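PDB 5WLH: LbaCas13a H328A (C2c2) from Lachnospiraceae bacterium NK4A179, which binds pre-crRNA and, as an A-cleaving, RNA-targeting CRISPR-Cas13a nuclease, probably cuts RNA at adenosines. Local coordinates for residues F1096-N1101 against A1354-Y1359; Q1294-V1299 against E1339-K1344. All blocks are in the same frame, centred on the assembly; numbering follows the deposited sequence.

Contact 1: F1096-N1101 against A1354-Y1359; sequences FQEMKN and ARDKRY. With nucleotides of chain B.
Two acidic side chains, Glu1098 and Asp1356, approach from opposite directions, Glu1098 OE1 2.9 Å from Asp1356 OD2, their carboxylate planes 69° apart. No hydrogen bond joins these two acceptors, and two like charges this close would probably repel. Glu1098 reaches across as an extended chain beyond CG, and its other oxygen, OE2, is in a salt bridge with Lys1094, whose NZ also bonds the carbonyl of Ala1354; this ammonium probably offsets much of the repulsion. Asp1356 is fixed differently: chi1 of 52° sets CG between its own N and carbonyl carbon, where OD1 takes the N-H of Tyr1359 (2.9 Å, 163° at the hydrogen), leaving OD2 turned to Glu1098. Beside the acids, Met1099 CE lies 4.5 Å from NH1 of Arg1358, which forms a salt bridge with Asp1064. Replacing Glu1098 by alanine would probably deprive Lys1094 of this charge partner and open a gap beside Asp1356. The same helix touches the bound RNA: Asn1101 ND2 donates to O4' of G39 of chain B at 3.0 Å, and the Phe1096 edge meets the base of A38 of chain B. The arrangement is an Asp N-cap, starting helix 1357-1368 against the RNA-bearing helix 1087-1103.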
loop_
_atom_site.group_PDB
_atom_site.type_symbol
_atom_site.label_atom_id
_atom_site.label_comp_id
_atom_site.label_asym_id
_atom_site.label_seq_id
_atom_site.Cartn_x
_atom_site.Cartn_y
_atom_site.Cartn_z
ATOM N N PHE A 1096 -0.237 -24.555 -23.885
ATOM C CA PHE A 1096 0.050 -23.797 -25.097
ATOM C C PHE A 1096 0.211 -22.318 -24.786
ATOM O O PHE A 1096 1.137 -21.663 -25.275
ATOM C CB PHE A 1096 -1.045 -23.952 -26.142
ATOM C CG PHE A 1096 -0.856 -23.016 -27.302
ATOM C CD1 PHE A 1096 0.154 -23.246 -28.215
ATOM C CD2 PHE A 1096 -1.628 -21.874 -27.436
ATOM C CE1 PHE A 1096 0.358 -22.390 -29.276
ATOM C CE2 PHE A 1096 -1.416 -21.002 -28.490
ATOM C CZ PHE A 1096 -0.428 -21.265 -29.415
ATOM N N GLN A 1097 -0.723 -21.766 -24.011
ATOM C CA GLN A 1097 -0.632 -20.362 -23.631
ATOM C C GLN A 1097 0.708 -20.071 -22.972
ATOM O O GLN A 1097 1.360 -19.064 -23.282
ATOM C CB GLN A 1097 -1.789 -20.010 -22.697
ATOM C CG GLN A 1097 -3.152 -20.106 -23.370
ATOM C CD GLN A 1097 -4.294 -19.696 -22.465
ATOM O OE1 GLN A 1097 -4.385 -20.130 -21.312
ATOM N NE2 GLN A 1097 -5.167 -18.841 -22.976
ATOM N N GLU A 1098 1.160 -20.966 -22.093
ATOM C CA GLU A 1098 2.456 -20.764 -21.445
ATOM C C GLU A 1098 3.595 -20.775 -22.458
ATOM O O GLU A 1098 4.531 -19.976 -22.355
ATOM C CB GLU A 1098 2.688 -21.822 -20.366
ATOM C CG GLU A 1098 1.787 -21.668 -19.152
ATOM C CD GLU A 1098 1.761 -22.908 -18.260
ATOM O OE1 GLU A 1098 2.228 -23.980 -18.702
ATOM O OE2 GLU A 1098 1.267 -22.812 -17.117
ATOM N N MET A 1099 3.540 -21.673 -23.449
ATOM C CA MET A 1099 4.616 -21.729 -24.433
ATOM C C MET A 1099 4.565 -20.539 -25.381
ATOM O O MET A 1099 5.613 -20.037 -25.811
ATOM C CB MET A 1099 4.555 -23.033 -25.232
ATOM C CG MET A 1099 4.854 -24.282 -24.425
ATOM S SD MET A 1099 6.365 -24.178 -23.439
ATOM C CE MET A 1099 7.584 -23.619 -24.624
ATOM N N LYS A 1100 3.359 -20.092 -25.741
ATOM C CA LYS A 1100 3.259 -18.889 -26.556
ATOM C C LYS A 1100 3.893 -17.705 -25.835
ATOM O O LYS A 1100 4.641 -16.927 -26.436
ATOM C CB LYS A 1100 1.797 -18.604 -26.899
ATOM C CG LYS A 1100 1.595 -17.502 -27.944
ATOM C CD LYS A 1100 0.118 -17.346 -28.280
ATOM C CE LYS A 1100 -0.093 -16.303 -29.354
ATOM N NZ LYS A 1100 1.115 -16.157 -30.211
ATOM N N ASN A 1101 3.638 -17.588 -24.530
ATOM C CA ASN A 1101 4.234 -16.510 -23.748
ATOM C C ASN A 1101 5.758 -16.580 -23.772
ATOM O O ASN A 1101 6.433 -15.542 -23.735
ATOM C CB ASN A 1101 3.702 -16.567 -22.315
ATOM C CG ASN A 1101 2.301 -15.987 -22.199
ATOM O OD1 ASN A 1101 1.867 -15.243 -23.066
ATOM N ND2 ASN A 1101 1.596 -16.320 -21.131
ATOM N N ALA A 1354 -1.665 -21.835 -12.009
ATOM C CA ALA A 1354 -1.525 -20.571 -12.734
ATOM C C ALA A 1354 -0.149 -20.448 -13.378
ATOM O O ALA A 1354 -0.016 -19.925 -14.490
ATOM C CB ALA A 1354 -1.764 -19.386 -11.785
ATOM N N ARG A 1355 0.890 -20.897 -12.677
ATOM C CA ARG A 1355 2.274 -20.707 -13.082
ATOM C C ARG A 1355 3.003 -22.038 -13.016
ATOM O O ARG A 1355 2.952 -22.726 -11.992
ATOM C CB ARG A 1355 2.980 -19.698 -12.170
ATOM C CG ARG A 1355 2.294 -18.343 -12.147
ATOM C CD ARG A 1355 2.299 -17.757 -13.542
ATOM N NE ARG A 1355 1.854 -16.367 -13.565
ATOM C CZ ARG A 1355 0.680 -15.970 -14.048
ATOM N NH1 ARG A 1355 -0.182 -16.858 -14.539
ATOM N NH2 ARG A 1355 0.365 -14.682 -14.035
ATOM N N ASP A 1356 3.723 -22.371 -14.080
ATOM C CA ASP A 1356 4.393 -23.660 -14.146
ATOM C C ASP A 1356 5.750 -23.578 -13.449
ATOM O O ASP A 1356 6.186 -22.513 -13.002
ATOM C CB ASP A 1356 4.527 -24.119 -15.601
ATOM C CG ASP A 1356 5.154 -23.060 -16.508
ATOM O OD1 ASP A 1356 6.048 -22.314 -16.057
ATOM O OD2 ASP A 1356 4.753 -22.980 -17.692
ATOM N N LYS A 1357 6.436 -24.722 -13.361
ATOM C CA LYS A 1357 7.707 -24.761 -12.645
ATOM C C LYS A 1357 8.730 -23.831 -13.282
ATOM O O LYS A 1357 9.533 -23.208 -12.580
ATOM C CB LYS A 1357 8.249 -26.195 -12.592
ATOM C CG LYS A 1357 9.612 -26.300 -11.894
ATOM C CD LYS A 1357 10.079 -27.758 -11.695
ATOM C CE LYS A 1357 11.404 -27.780 -10.928
ATOM N NZ LYS A 1357 11.950 -29.159 -10.720
ATOM N N ARG A 1358 8.725 -23.726 -14.610
ATOM C CA ARG A 1358 9.703 -22.876 -15.282
ATOM C C ARG A 1358 9.510 -21.407 -14.908
ATOM O O ARG A 1358 10.482 -20.679 -14.657
ATOM C CB ARG A 1358 9.593 -23.076 -16.788
ATOM C CG ARG A 1358 10.386 -22.105 -17.631
ATOM C CD ARG A 1358 10.223 -22.516 -19.070
ATOM N NE ARG A 1358 11.046 -21.744 -19.986
ATOM C CZ ARG A 1358 11.343 -22.154 -21.212
ATOM N NH1 ARG A 1358 10.882 -23.321 -21.635
ATOM N NH2 ARG A 1358 12.087 -21.403 -22.008
ATOM N N TYR A 1359 8.258 -20.957 -14.867
ATOM C CA TYR A 1359 7.969 -19.595 -14.427
ATOM C C TYR A 1359 8.427 -19.389 -12.989
ATOM O O TYR A 1359 9.110 -18.407 -12.672
ATOM C CB TYR A 1359 6.473 -19.334 -14.564
ATOM C CG TYR A 1359 6.026 -17.925 -14.227
ATOM C CD1 TYR A 1359 5.827 -17.530 -12.910
ATOM C CD2 TYR A 1359 5.776 -17.004 -15.230
ATOM C CE1 TYR A 1359 5.406 -16.228 -12.605
ATOM C CE2 TYR A 1359 5.352 -15.721 -14.941
ATOM C CZ TYR A 1359 5.179 -15.336 -13.635
ATOM O OH TYR A 1359 4.760 -14.049 -13.366
ATOM P P A B 38 -2.759 -13.381 -28.863
ATOM O OP1 A B 38 -1.271 -13.367 -28.876
ATOM O OP2 A B 38 -3.452 -14.388 -29.720
ATOM O "O5'" A B 38 -3.326 -13.631 -27.403
ATOM C "C5'" A B 38 -4.718 -13.500 -27.135
ATOM C "C4'" A B 38 -5.215 -14.600 -26.231
ATOM O "O4'" A B 38 -5.518 -15.782 -27.020
ATOM C "C3'" A B 38 -4.233 -15.053 -25.150
ATOM O "O3'" A B 38 -4.963 -15.438 -23.996
ATOM C "C2'" A B 38 -3.616 -16.303 -25.755
ATOM O "O2'" A B 38 -3.104 -17.211 -24.803
ATOM C "C1'" A B 38 -4.811 -16.889 -26.496
ATOM N N9 A B 38 -4.461 -17.795 -27.589
ATOM C C8 A B 38 -3.691 -17.557 -28.698
ATOM N N7 A B 38 -3.574 -18.599 -29.484
ATOM C C5 A B 38 -4.324 -19.582 -28.850
ATOM C C6 A B 38 -4.605 -20.921 -29.172
ATOM N N6 A B 38 -4.140 -21.520 -30.267
ATOM N N1 A B 38 -5.379 -21.628 -28.322
ATOM C C2 A B 38 -5.845 -21.024 -27.221
ATOM N N3 A B 38 -5.647 -19.774 -26.810
ATOM C C4 A B 38 -4.874 -19.102 -27.680
ATOM P P G B 39 -5.018 -14.460 -22.735
ATOM O OP1 G B 39 -6.019 -15.026 -21.799
ATOM O OP2 G B 39 -5.172 -13.071 -23.252
ATOM O "O5'" G B 39 -3.544 -14.554 -22.118
ATOM C "C5'" G B 39 -3.039 -15.769 -21.563
ATOM C "C4'" G B 39 -2.231 -15.518 -20.310
ATOM O "O4'" G B 39 -0.958 -14.887 -20.657
ATOM C "C3'" G B 39 -2.891 -14.585 -19.287
ATOM O "O3'" G B 39 -2.449 -14.946 -17.980
ATOM C "C2'" G B 39 -2.255 -13.246 -19.630
ATOM O "O2'" G B 39 -2.328 -12.261 -18.622
ATOM C "C1'" G B 39 -0.825 -13.692 -19.902
ATOM N N9 G B 39 -0.001 -12.709 -20.610
ATOM C C8 G B 39 1.238 -12.249 -20.220
ATOM N N7 G B 39 1.721 -11.349 -21.036
ATOM C C5 G B 39 0.741 -11.199 -22.012
ATOM C C6 G B 39 0.685 -10.363 -23.161
ATOM O O6 G B 39 1.519 -9.551 -23.589
ATOM N N1 G B 39 -0.504 -10.546 -23.860
ATOM C C2 G B 39 -1.517 -11.401 -23.515
ATOM N N2 G B 39 -2.586 -11.434 -24.327
ATOM N N3 G B 39 -1.474 -12.184 -22.456
ATOM C C4 G B 39 -0.332 -12.029 -21.754
#

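Contact 2: Q1294-V1299 against E1339-K1344; sequences QHFVNV and EQFTYK. With nucleotides of chain B.
Phe1341 points the edge of its ring into the face of Phe1296, a T-shaped pair with centroids 4.9 Å apart and planes at 81°. The touching atom is Phe1341 CE1, which sits over the centre of the Phe1296 ring; the carbonyl oxygen of Gln1294 covers the opposite face near the rim. Glu1339 CB lies at the edge of the same ring, 4.1 Å from Phe1296 CD1. The Glu1339 chain bends at chi2 (-68°), its carboxylate plane lies within 3° of the phenyl plane, and OE2 accepts from the backbone N of Ala829. Between the backbones, Glu1339 N donates to Phe1296 O at 2.8 Å. Phe1296, with positive phi, is the C' residue of the Schellman motif that ends helix 1284-1294, and from there the chain enters strand 1297-1310.

RNA meets both rings. One face of Phe1341 lies against the sugar and base of C41 of chain B, while its edge meets the phosphate of C40 of chain B, CE2 being 3.4 Å from OP1. Phe1296 CE2 is 3.5 Å from the ribose O4' of the same C40. Beyond the pairing with 1297-1310, the backbone of Thr1342 turns its N and O to the RNA: N donates to O2 of the C41 base at 2.9 Å, and O accepts from the ribose O2' of C41 at a very short 2.5 Å. Phe1341 and Tyr1343 pair with strand 1349-1353. The whole is a T-shaped Phe pair where a Schellman helix end leads into an antiparallel sheet whose strand 1336-1344 binds RNA through its backbone.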
loop_
_atom_site.group_PDB
_atom_site.type_symbol
_atom_site.label_atom_id
_atom_site.label_comp_id
_atom_site.label_asym_id
_atom_site.label_seq_id
_atom_site.Cartn_x
_atom_site.Cartn_y
_atom_site.Cartn_z
ATOM N N GLN A 1294 0.185 -11.326 -6.197
ATOM C CA GLN A 1294 -0.507 -10.676 -7.317
ATOM C C GLN A 1294 -0.187 -11.354 -8.633
ATOM O O GLN A 1294 -0.993 -11.303 -9.579
ATOM C CB GLN A 1294 -0.121 -9.198 -7.430
ATOM C CG GLN A 1294 -0.939 -8.295 -6.551
ATOM C CD GLN A 1294 -0.258 -6.964 -6.314
ATOM O OE1 GLN A 1294 -0.264 -6.435 -5.198
ATOM N NE2 GLN A 1294 0.332 -6.416 -7.363
ATOM N N HIS A 1295 1.000 -11.949 -8.728
ATOM C CA HIS A 1295 1.426 -12.679 -9.910
ATOM C C HIS A 1295 1.247 -14.180 -9.745
ATOM O O HIS A 1295 1.879 -14.956 -10.474
ATOM C CB HIS A 1295 2.866 -12.295 -10.232
ATOM C CG HIS A 1295 2.989 -10.834 -10.515
ATOM N ND1 HIS A 1295 2.799 -10.311 -11.772
ATOM C CD2 HIS A 1295 3.159 -9.776 -9.686
ATOM C CE1 HIS A 1295 2.908 -8.994 -11.721
ATOM N NE2 HIS A 1295 3.133 -8.644 -10.467
ATOM N N PHE A 1296 0.385 -14.576 -8.803
ATOM C CA PHE A 1296 -0.055 -15.953 -8.554
ATOM C C PHE A 1296 1.061 -16.849 -8.031
ATOM O O PHE A 1296 0.992 -18.076 -8.161
ATOM C CB PHE A 1296 -0.717 -16.552 -9.794
ATOM C CG PHE A 1296 -1.856 -15.723 -10.286
ATOM C CD1 PHE A 1296 -3.024 -15.639 -9.561
ATOM C CD2 PHE A 1296 -1.721 -14.951 -11.425
ATOM C CE1 PHE A 1296 -4.072 -14.833 -9.989
ATOM C CE2 PHE A 1296 -2.761 -14.156 -11.862
ATOM C CZ PHE A 1296 -3.934 -14.097 -11.144
ATOM N N VAL A 1297 2.059 -16.251 -7.383
ATOM C CA VAL A 1297 3.176 -16.975 -6.784
ATOM C C VAL A 1297 3.040 -16.882 -5.268
ATOM O O VAL A 1297 3.024 -15.779 -4.711
ATOM C CB VAL A 1297 4.521 -16.403 -7.255
ATOM C CG1 VAL A 1297 5.699 -17.143 -6.596
ATOM C CG2 VAL A 1297 4.617 -16.485 -8.773
ATOM N N ASN A 1298 2.928 -18.036 -4.601
ATOM C CA ASN A 1298 2.841 -18.117 -3.141
ATOM C C ASN A 1298 4.212 -18.447 -2.584
ATOM O O ASN A 1298 4.790 -19.467 -2.963
ATOM C CB ASN A 1298 1.903 -19.227 -2.683
ATOM C CG ASN A 1298 0.476 -18.856 -2.744
ATOM O OD1 ASN A 1298 -0.123 -18.464 -1.745
ATOM N ND2 ASN A 1298 -0.116 -19.037 -3.910
ATOM N N VAL A 1299 4.722 -17.623 -1.663
ATOM C CA VAL A 1299 6.014 -17.933 -1.072
ATOM C C VAL A 1299 5.848 -18.071 0.433
ATOM O O VAL A 1299 4.994 -17.426 1.049
ATOM C CB VAL A 1299 7.098 -16.889 -1.437
ATOM C CG1 VAL A 1299 7.176 -16.732 -2.941
ATOM C CG2 VAL A 1299 6.843 -15.541 -0.743
ATOM N N GLU A 1339 -0.349 -20.389 -7.247
ATOM C CA GLU A 1339 -1.787 -20.354 -7.075
ATOM C C GLU A 1339 -2.436 -21.260 -8.109
ATOM O O GLU A 1339 -1.931 -21.433 -9.220
ATOM C CB GLU A 1339 -2.315 -18.932 -7.249
ATOM C CG GLU A 1339 -2.097 -18.027 -6.064
ATOM C CD GLU A 1339 -2.920 -18.438 -4.850
ATOM O OE1 GLU A 1339 -2.402 -19.202 -4.015
ATOM O OE2 GLU A 1339 -4.074 -17.990 -4.728
ATOM N N GLN A 1340 -3.575 -21.829 -7.743
ATOM C CA GLN A 1340 -4.358 -22.615 -8.680
ATOM C C GLN A 1340 -5.436 -21.744 -9.302
ATOM O O GLN A 1340 -6.008 -20.879 -8.634
ATOM C CB GLN A 1340 -4.983 -23.818 -7.981
ATOM C CG GLN A 1340 -3.954 -24.680 -7.299
ATOM C CD GLN A 1340 -3.888 -26.058 -7.888
ATOM O OE1 GLN A 1340 -4.712 -26.918 -7.571
ATOM N NE2 GLN A 1340 -2.910 -26.284 -8.757
ATOM N N PHE A 1341 -5.686 -21.956 -10.591
ATOM C CA PHE A 1341 -6.836 -21.368 -11.257
ATOM C C PHE A 1341 -8.008 -22.335 -11.175
ATOM O O PHE A 1341 -7.826 -23.554 -11.243
ATOM C CB PHE A 1341 -6.525 -21.059 -12.720
ATOM C CG PHE A 1341 -5.743 -19.787 -12.927
ATOM C CD1 PHE A 1341 -5.652 -18.837 -11.923
ATOM C CD2 PHE A 1341 -5.116 -19.543 -14.141
ATOM C CE1 PHE A 1341 -4.941 -17.658 -12.131
ATOM C CE2 PHE A 1341 -4.405 -18.374 -14.354
ATOM C CZ PHE A 1341 -4.322 -17.432 -13.342
ATOM N N THR A 1342 -9.202 -21.786 -10.996
ATOM C CA THR A 1342 -10.440 -22.555 -11.076
ATOM C C THR A 1342 -10.981 -22.405 -12.494
ATOM O O THR A 1342 -11.510 -21.352 -12.859
ATOM C CB THR A 1342 -11.454 -22.073 -10.046
ATOM O OG1 THR A 1342 -10.886 -22.171 -8.736
ATOM C CG2 THR A 1342 -12.719 -22.910 -10.123
ATOM N N TYR A 1343 -10.830 -23.445 -13.299
ATOM C CA TYR A 1343 -11.343 -23.451 -14.661
ATOM C C TYR A 1343 -12.654 -24.224 -14.673
ATOM O O TYR A 1343 -12.685 -25.407 -14.310
ATOM C CB TYR A 1343 -10.339 -24.072 -15.630
ATOM C CG TYR A 1343 -9.173 -23.170 -15.984
ATOM C CD1 TYR A 1343 -9.360 -21.814 -16.229
ATOM C CD2 TYR A 1343 -7.880 -23.672 -16.065
ATOM C CE1 TYR A 1343 -8.286 -20.983 -16.549
ATOM C CE2 TYR A 1343 -6.803 -22.847 -16.389
ATOM C CZ TYR A 1343 -7.014 -21.509 -16.635
ATOM O OH TYR A 1343 -5.950 -20.687 -16.957
ATOM N N LYS A 1344 -13.732 -23.550 -15.058
ATOM C CA LYS A 1344 -15.010 -24.219 -15.240
ATOM C C LYS A 1344 -15.076 -24.866 -16.614
ATOM O O LYS A 1344 -14.641 -24.286 -17.611
ATOM C CB LYS A 1344 -16.166 -23.237 -15.085
ATOM C CG LYS A 1344 -16.068 -22.343 -13.887
ATOM C CD LYS A 1344 -17.448 -21.862 -13.526
ATOM C CE LYS A 1344 -17.396 -20.931 -12.352
ATOM N NZ LYS A 1344 -16.851 -21.563 -11.116
ATOM P P C B 41 -9.087 -13.204 -15.746
ATOM O OP1 C B 41 -8.738 -12.984 -17.175
ATOM O OP2 C B 41 -9.870 -12.192 -15.008
ATOM O "O5'" C B 41 -9.865 -14.583 -15.525
ATOM C "C5'" C B 41 -9.601 -15.725 -16.335
ATOM C "C4'" C B 41 -9.744 -17.024 -15.567
ATOM O "O4'" C B 41 -8.585 -17.221 -14.716
ATOM C "C3'" C B 41 -10.920 -17.139 -14.607
ATOM O "O3'" C B 41 -12.140 -17.470 -15.249
ATOM C "C2'" C B 41 -10.453 -18.225 -13.649
ATOM O "O2'" C B 41 -10.603 -19.501 -14.251
ATOM C "C1'" C B 41 -8.959 -17.922 -13.551
ATOM N N1 C B 41 -8.623 -17.098 -12.372
ATOM C C2 C B 41 -8.629 -17.715 -11.120
ATOM O O2 C B 41 -8.923 -18.914 -11.074
ATOM N N3 C B 41 -8.317 -16.993 -10.017
ATOM C C4 C B 41 -7.997 -15.698 -10.141
ATOM N N4 C B 41 -7.689 -15.001 -9.037
ATOM C C5 C B 41 -7.983 -15.049 -11.414
ATOM C C6 C B 41 -8.296 -15.780 -12.494
ATOM P P U B 42 -13.533 -16.926 -14.671
ATOM O OP1 U B 42 -14.614 -17.520 -15.504
ATOM O OP2 U B 42 -13.449 -15.457 -14.513
ATOM O "O5'" U B 42 -13.641 -17.546 -13.211
ATOM C "C5'" U B 42 -13.924 -18.923 -13.008
ATOM C "C4'" U B 42 -13.832 -19.256 -11.542
ATOM O "O4'" U B 42 -12.489 -18.951 -11.076
ATOM C "C3'" U B 42 -14.733 -18.434 -10.627
ATOM O "O3'" U B 42 -16.067 -18.921 -10.555
ATOM C "C2'" U B 42 -13.989 -18.474 -9.300
ATOM O "O2'" U B 42 -14.193 -19.714 -8.643
ATOM C "C1'" U B 42 -12.539 -18.417 -9.770
ATOM N N1 U B 42 -12.006 -17.033 -9.792
ATOM C C2 U B 42 -11.641 -16.470 -8.580
ATOM O O2 U B 42 -11.750 -17.063 -7.524
ATOM N N3 U B 42 -11.142 -15.192 -8.639
ATOM C C4 U B 42 -10.974 -14.428 -9.775
ATOM O O4 U B 42 -10.513 -13.291 -9.682
ATOM C C5 U B 42 -11.373 -15.078 -10.990
ATOM C C6 U B 42 -11.860 -16.325 -10.958
ATOM P P C B 40 -3.225 -16.057 -17.116
ATOM O OP1 C B 40 -2.224 -16.993 -16.528
ATOM O OP2 C B 40 -4.372 -16.574 -17.920
ATOM O "O5'" C B 40 -3.838 -15.214 -15.927
ATOM C "C5'" C B 40 -4.938 -14.375 -16.188
ATOM C "C4'" C B 40 -5.298 -13.559 -14.992
ATOM O "O4'" C B 40 -4.230 -12.627 -14.703
ATOM C "C3'" C B 40 -6.527 -12.691 -15.179
ATOM O "O3'" C B 40 -7.707 -13.446 -14.939
ATOM C "C2'" C B 40 -6.299 -11.566 -14.173
ATOM O "O2'" C B 40 -6.710 -11.975 -12.876
ATOM C "C1'" C B 40 -4.767 -11.438 -14.175
ATOM N N1 C B 40 -4.249 -10.290 -14.960
ATOM C C2 C B 40 -4.404 -8.993 -14.440
ATOM O O2 C B 40 -5.013 -8.860 -13.366
ATOM N N3 C B 40 -3.913 -7.934 -15.133
ATOM C C4 C B 40 -3.264 -8.127 -16.286
ATOM N N4 C B 40 -2.793 -7.056 -16.938
ATOM C C5 C B 40 -3.075 -9.430 -16.830
ATOM C C6 C B 40 -3.572 -10.469 -16.138
#

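In the fold
The two contacts lie side by side, their centres 12 Å apart, and meet where strand 1349-1353 runs out into the turn before helix 1357-1368. There Ala1354 N probably bonds Glu1339 O, its methyl packs on Phe1341, and the Arg1355 guanidinium lies against Phe1296, so residues 1354-1359 bear on both. Contact 1 is a surface contact between a helix and a helix start, governed by charges and a cap; contact 2 is buried, joining the turn that leads from helix 1284-1294 into strand 1297-1310 to strand 1336-1344 through aromatic packing and one backbone bond. Consecutive nucleotides of chain B run past them: A38 and G39 at the helix, C40 to U42 at the sheet.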